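Local coordinates for PR domain zinc finger protein 2 (Homo sapiens, PDB 2QPW) that methylates a lysine in the tail of histone H3 using S-adenosyl-L-methionine and may also act as a DNA-binding transcription factor, the chain here being its PR (SET-related) methyltransferase domain, at residues T13-L16 and A17-P20; K64-R67 and S68-K71. One frame throughout, in Å; residues are numbered along the deposited sequence.

Interaction 1: residues T13-L16 and A17-P20; sequences TETL and AEVP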
loop_
_atom_site.group_PDB
_atom_site.type_symbol
_atom_site.label_atom_id
_atom_site.label_comp_id
_atom_site.label_asym_id
_atom_site.label_seq_id
_atom_site.Cartn_x
_atom_site.Cartn_y
_atom_site.Cartn_z
ATOM N N THR A 13 -1.995 -15.163 10.637
ATOM C CA THR A 13 -3.163 -14.417 10.154
ATOM C C THR A 13 -3.208 -13.025 10.794
ATOM O O THR A 13 -2.998 -12.891 12.011
ATOM C CB THR A 13 -4.479 -15.166 10.470
ATOM O OG1 THR A 13 -4.447 -16.479 9.884
ATOM C CG2 THR A 13 -5.674 -14.408 9.916
ATOM N N GLU A 14 -3.478 -11.994 9.990
ATOM C CA GLU A 14 -3.640 -10.632 10.494
ATOM C C GLU A 14 -5.109 -10.247 10.384
ATOM O O GLU A 14 -5.659 -10.236 9.267
ATOM C CB GLU A 14 -2.789 -9.690 9.633
ATOM C CG GLU A 14 -2.841 -8.229 10.001
ATOM C CD GLU A 14 -2.150 -7.397 8.926
ATOM O OE1 GLU A 14 -2.646 -7.364 7.764
ATOM O OE2 GLU A 14 -1.077 -6.822 9.244
ATOM N N THR A 15 -5.749 -9.917 11.515
ATOM C CA THR A 15 -7.173 -9.512 11.527
ATOM C C THR A 15 -7.405 -8.024 11.848
ATOM O O THR A 15 -6.460 -7.330 12.214
ATOM C CB THR A 15 -7.995 -10.388 12.497
ATOM O OG1 THR A 15 -7.803 -9.919 13.848
ATOM C CG2 THR A 15 -7.534 -11.840 12.379
ATOM N N LEU A 16 -8.644 -7.530 11.705
ATOM C CA LEU A 16 -8.927 -6.124 12.058
ATOM C C LEU A 16 -8.589 -5.808 13.517
ATOM O O LEU A 16 -8.142 -4.690 13.847
ATOM C CB LEU A 16 -10.374 -5.690 11.727
ATOM C CG LEU A 16 -10.748 -5.361 10.296
ATOM C CD1 LEU A 16 -12.282 -5.176 10.168
ATOM C CD2 LEU A 16 -9.993 -4.107 9.768
ATOM N N ALA A 17 -8.774 -6.802 14.389
ATOM C CA ALA A 17 -8.449 -6.629 15.800
ATOM C C ALA A 17 -7.000 -6.225 16.047
ATOM O O ALA A 17 -6.738 -5.565 17.048
ATOM C CB ALA A 17 -8.809 -7.890 16.597
ATOM N N GLU A 18 -6.062 -6.592 15.159
ATOM C CA GLU A 18 -4.644 -6.254 15.374
ATOM C C GLU A 18 -4.117 -4.937 14.780
ATOM O O GLU A 18 -2.919 -4.640 14.888
ATOM C CB GLU A 18 -3.680 -7.363 14.968
ATOM C CG GLU A 18 -4.169 -8.438 14.105
ATOM C CD GLU A 18 -4.937 -9.498 14.873
ATOM O OE1 GLU A 18 -5.334 -10.484 14.231
ATOM O OE2 GLU A 18 -5.159 -9.352 16.099
ATOM N N VAL A 19 -4.979 -4.175 14.129
ATOM C CA VAL A 19 -4.527 -2.917 13.542
ATOM C C VAL A 19 -4.389 -1.914 14.719
ATOM O O VAL A 19 -5.269 -1.909 15.607
ATOM C CB VAL A 19 -5.541 -2.399 12.514
ATOM C CG1 VAL A 19 -5.101 -1.023 11.947
ATOM C CG2 VAL A 19 -5.741 -3.441 11.395
ATOM N N PRO A 20 -3.299 -1.108 14.748
ATOM C CA PRO A 20 -3.204 -0.078 15.809
ATOM C C PRO A 20 -4.423 0.855 15.817
ATOM O O PRO A 20 -4.903 1.252 14.756
ATOM C CB PRO A 20 -1.937 0.707 15.429
ATOM C CG PRO A 20 -1.082 -0.288 14.671
ATOM C CD PRO A 20 -2.099 -1.108 13.879
HETATM O O HOH W 1 -1.715 -5.216 11.764
#
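Glu18 OE1 is gripped twice by Thr15. The hydroxyl Thr15 OG1 donates to Glu18 OE1 at 2.6 Å, and the backbone Thr15 N donates to the same Glu18 OE1 at 2.8 Å. Both donors reach the oxygen from the same face of the carboxylate. The hydroxyl comes from well above the plane. The amide comes on the anti side, 25° out of the plane. Two anchors on one oxygen should limit rotation of the carboxylate, and both donors would probably steady its negative charge.

Glu18 gets there by curling back. Its chain turns about the CB-CG bond (chi2 -81°), and Glu18 CG passes 3.2 Å from Thr15 O. Thr15 OG1 sits between its own backbone N and carbonyl carbon (chi1 80°). There it donates to Glu18 and also accepts a weak bond from Ala17 N.

Glu18 N donates to Thr15 O at 3.1 Å, and Val19 N donates to Leu16 O at 3.2 Å, the latter nearly straight. These are two overlapping three-residue-back bonds, as in a 3-10 turn. Val19 CG2 rests 3.7 Å from Leu16 O.

Water 1 is a further link. It donates to Glu14 OE2 and, weakly, to Glu18 O. Glu14 is held mainly from outside: OE1 accepts from Ile43 N, and OE2 also forms a salt bridge with Arg101. Leu16 and Val19 both lie against Leu33 of strand 31-35, which places the turn beside that strand.

Thr15 directly precedes the 3-10 turn, and Glu18 lies three residues on. The bond from Thr15 N to the Glu18 carboxylate is the glutamate half of a capping box; in place of the reciprocal bond to Glu18 N, the Thr15 hydroxyl turns to the carboxylate and to Ala17 N, giving a capping-box-like start to this short 3-10 turn.

Interaction 2: residues K64-R67 and S68-K71; sequences KKKR and SQVK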
loop_
_atom_site.group_PDB
_atom_site.type_symbol
_atom_site.label_atom_id
_atom_site.label_comp_id
_atom_site.label_asym_id
_atom_site.label_seq_id
_atom_site.Cartn_x
_atom_site.Cartn_y
_atom_site.Cartn_z
ATOM N N LYS A 64 13.244 5.053 8.795
ATOM C CA LYS A 64 14.365 5.152 7.812
ATOM C C LYS A 64 15.437 4.101 8.145
ATOM O O LYS A 64 15.962 4.095 9.274
ATOM C CB LYS A 64 15.005 6.544 7.894
ATOM C CG LYS A 64 14.326 7.577 7.078
ATOM C CD LYS A 64 15.128 8.903 7.035
ATOM C CE LYS A 64 14.102 10.033 6.974
ATOM N NZ LYS A 64 14.639 11.274 6.383
ATOM N N LYS A 65 15.730 3.206 7.203
ATOM C CA LYS A 65 16.719 2.140 7.409
ATOM C C LYS A 65 17.571 1.954 6.142
ATOM O O LYS A 65 17.125 2.273 5.026
ATOM C CB LYS A 65 16.039 0.799 7.731
ATOM C CG LYS A 65 15.062 0.815 8.935
ATOM C CD LYS A 65 14.532 -0.580 9.186
ATOM C CE LYS A 65 13.495 -0.582 10.290
ATOM N NZ LYS A 65 13.001 -1.960 10.472
ATOM N N LYS A 66 18.799 1.455 6.305
ATOM C CA LYS A 66 19.612 1.092 5.116
ATOM C C LYS A 66 19.039 -0.169 4.464
ATOM O O LYS A 66 18.431 -1.004 5.145
ATOM C CB LYS A 66 21.079 0.831 5.471
ATOM C CG LYS A 66 21.778 1.937 6.217
ATOM C CD LYS A 66 23.230 1.532 6.484
ATOM C CE LYS A 66 23.304 0.540 7.649
ATOM N NZ LYS A 66 24.671 -0.043 7.729
ATOM N N ARG A 67 19.260 -0.317 3.153
ATOM C CA ARG A 67 18.763 -1.516 2.435
ATOM C C ARG A 67 19.153 -2.827 3.127
ATOM O O ARG A 67 18.366 -3.799 3.138
ATOM C CB ARG A 67 19.223 -1.517 0.968
ATOM C CG ARG A 67 18.661 -2.683 0.111
ATOM C CD ARG A 67 17.159 -2.473 -0.204
ATOM N NE ARG A 67 16.382 -3.704 -0.438
ATOM C CZ ARG A 67 15.843 -4.473 0.519
ATOM N NH1 ARG A 67 16.016 -4.176 1.799
ATOM N NH2 ARG A 67 15.138 -5.560 0.201
ATOM N N SER A 68 20.372 -2.875 3.685
ATOM C CA SER A 68 20.876 -4.098 4.330
ATOM C C SER A 68 20.136 -4.478 5.631
ATOM O O SER A 68 20.338 -5.576 6.168
ATOM C CB SER A 68 22.397 -3.999 4.557
ATOM O OG SER A 68 22.736 -2.961 5.469
ATOM N N GLN A 69 19.302 -3.576 6.145
ATOM C CA GLN A 69 18.539 -3.808 7.391
ATOM C C GLN A 69 17.077 -4.200 7.150
ATOM O O GLN A 69 16.381 -4.620 8.081
ATOM C CB GLN A 69 18.497 -2.518 8.220
ATOM C CG GLN A 69 19.832 -1.956 8.676
ATOM C CD GLN A 69 19.665 -0.656 9.461
ATOM O OE1 GLN A 69 19.388 0.422 8.889
ATOM N NE2 GLN A 69 19.826 -0.747 10.786
ATOM N N VAL A 70 16.579 -4.007 5.932
ATOM C CA VAL A 70 15.170 -4.332 5.636
ATOM C C VAL A 70 15.080 -5.761 5.081
ATOM O O VAL A 70 15.939 -6.177 4.322
ATOM C CB VAL A 70 14.512 -3.265 4.730
ATOM C CG1 VAL A 70 13.031 -3.584 4.473
ATOM C CG2 VAL A 70 14.628 -1.889 5.405
ATOM N N LYS A 71 14.042 -6.499 5.483
ATOM C CA LYS A 71 13.929 -7.950 5.209
ATOM C C LYS A 71 12.804 -8.343 4.227
ATOM O O LYS A 71 12.657 -9.528 3.883
ATOM C CB LYS A 71 13.748 -8.718 6.528
ATOM C CG LYS A 71 13.625 -7.852 7.812
ATOM C CD LYS A 71 12.227 -7.216 8.052
ATOM C CE LYS A 71 12.110 -5.758 7.552
ATOM N NZ LYS A 71 11.502 -4.868 8.566
HETATM O O HOH W 2 14.739 -4.001 10.281
HETATM O O HOH W 3 24.821 -1.314 4.729
HETATM O O HOH W 4 14.834 -7.671 1.676
#
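Gln69 and Lys66 hold each other through two hydrogen bonds. Lys66 N donates to Gln69 OE1 at 2.8 Å, in the carbonyl plane and on a lone pair. Gln69 N returns a bond to Lys66 O at 2.9 Å, from above that carbonyl's plane. The Gln69 side chain runs extended beyond CG, which carries its amide back to Lys66 N. A weak bond from Val70 N to Arg67 O follows.

These backbone bonds close two overlapping type I turns, with which the chain leaves strand 63-65, an edge strand of a three-stranded antiparallel sheet.

Arg67 folds over the second turn. Its chain bends at chi2 (73°), and NH1 donates to Val70 O at 3.2 Å. Water 4 joins Arg67 NH2 to the same oxygen.

Apolar contact is modest. Val70 CG2 lies 3.8 Å from Lys65 CB, the two side chains crossing at about a right angle. Val70 also touches Cys88 of strand 85-90.

Among the charges, Lys65 NZ and Lys71 NZ lie 3.8 Å apart. Both form salt bridges with the same oxygen, Asp90 OD2, which probably balances their charges. Water 2 bridges Lys65 NZ and Gln69 O.

How the interactions relate
Interaction 1 comes first along the chain, and interaction 2 opens only after it has closed. Their centres are 24 Å apart, and their nearest atoms about 13 Å, so they do not touch. Both are local turns at the surface. They attach to different sheets. Residues 13-20 lead into helix 21-25 and lean on strand 31-35, which pairs with strand 43-47. Residues 64-71 leave strand 63-65, which pairs with strand 85-90, and begin the loop that leads on to strand 76-81. The small sheets joined by long loops suit the SET-related fold of the PR domain. The two turns sit at separate places on the surface of the chain.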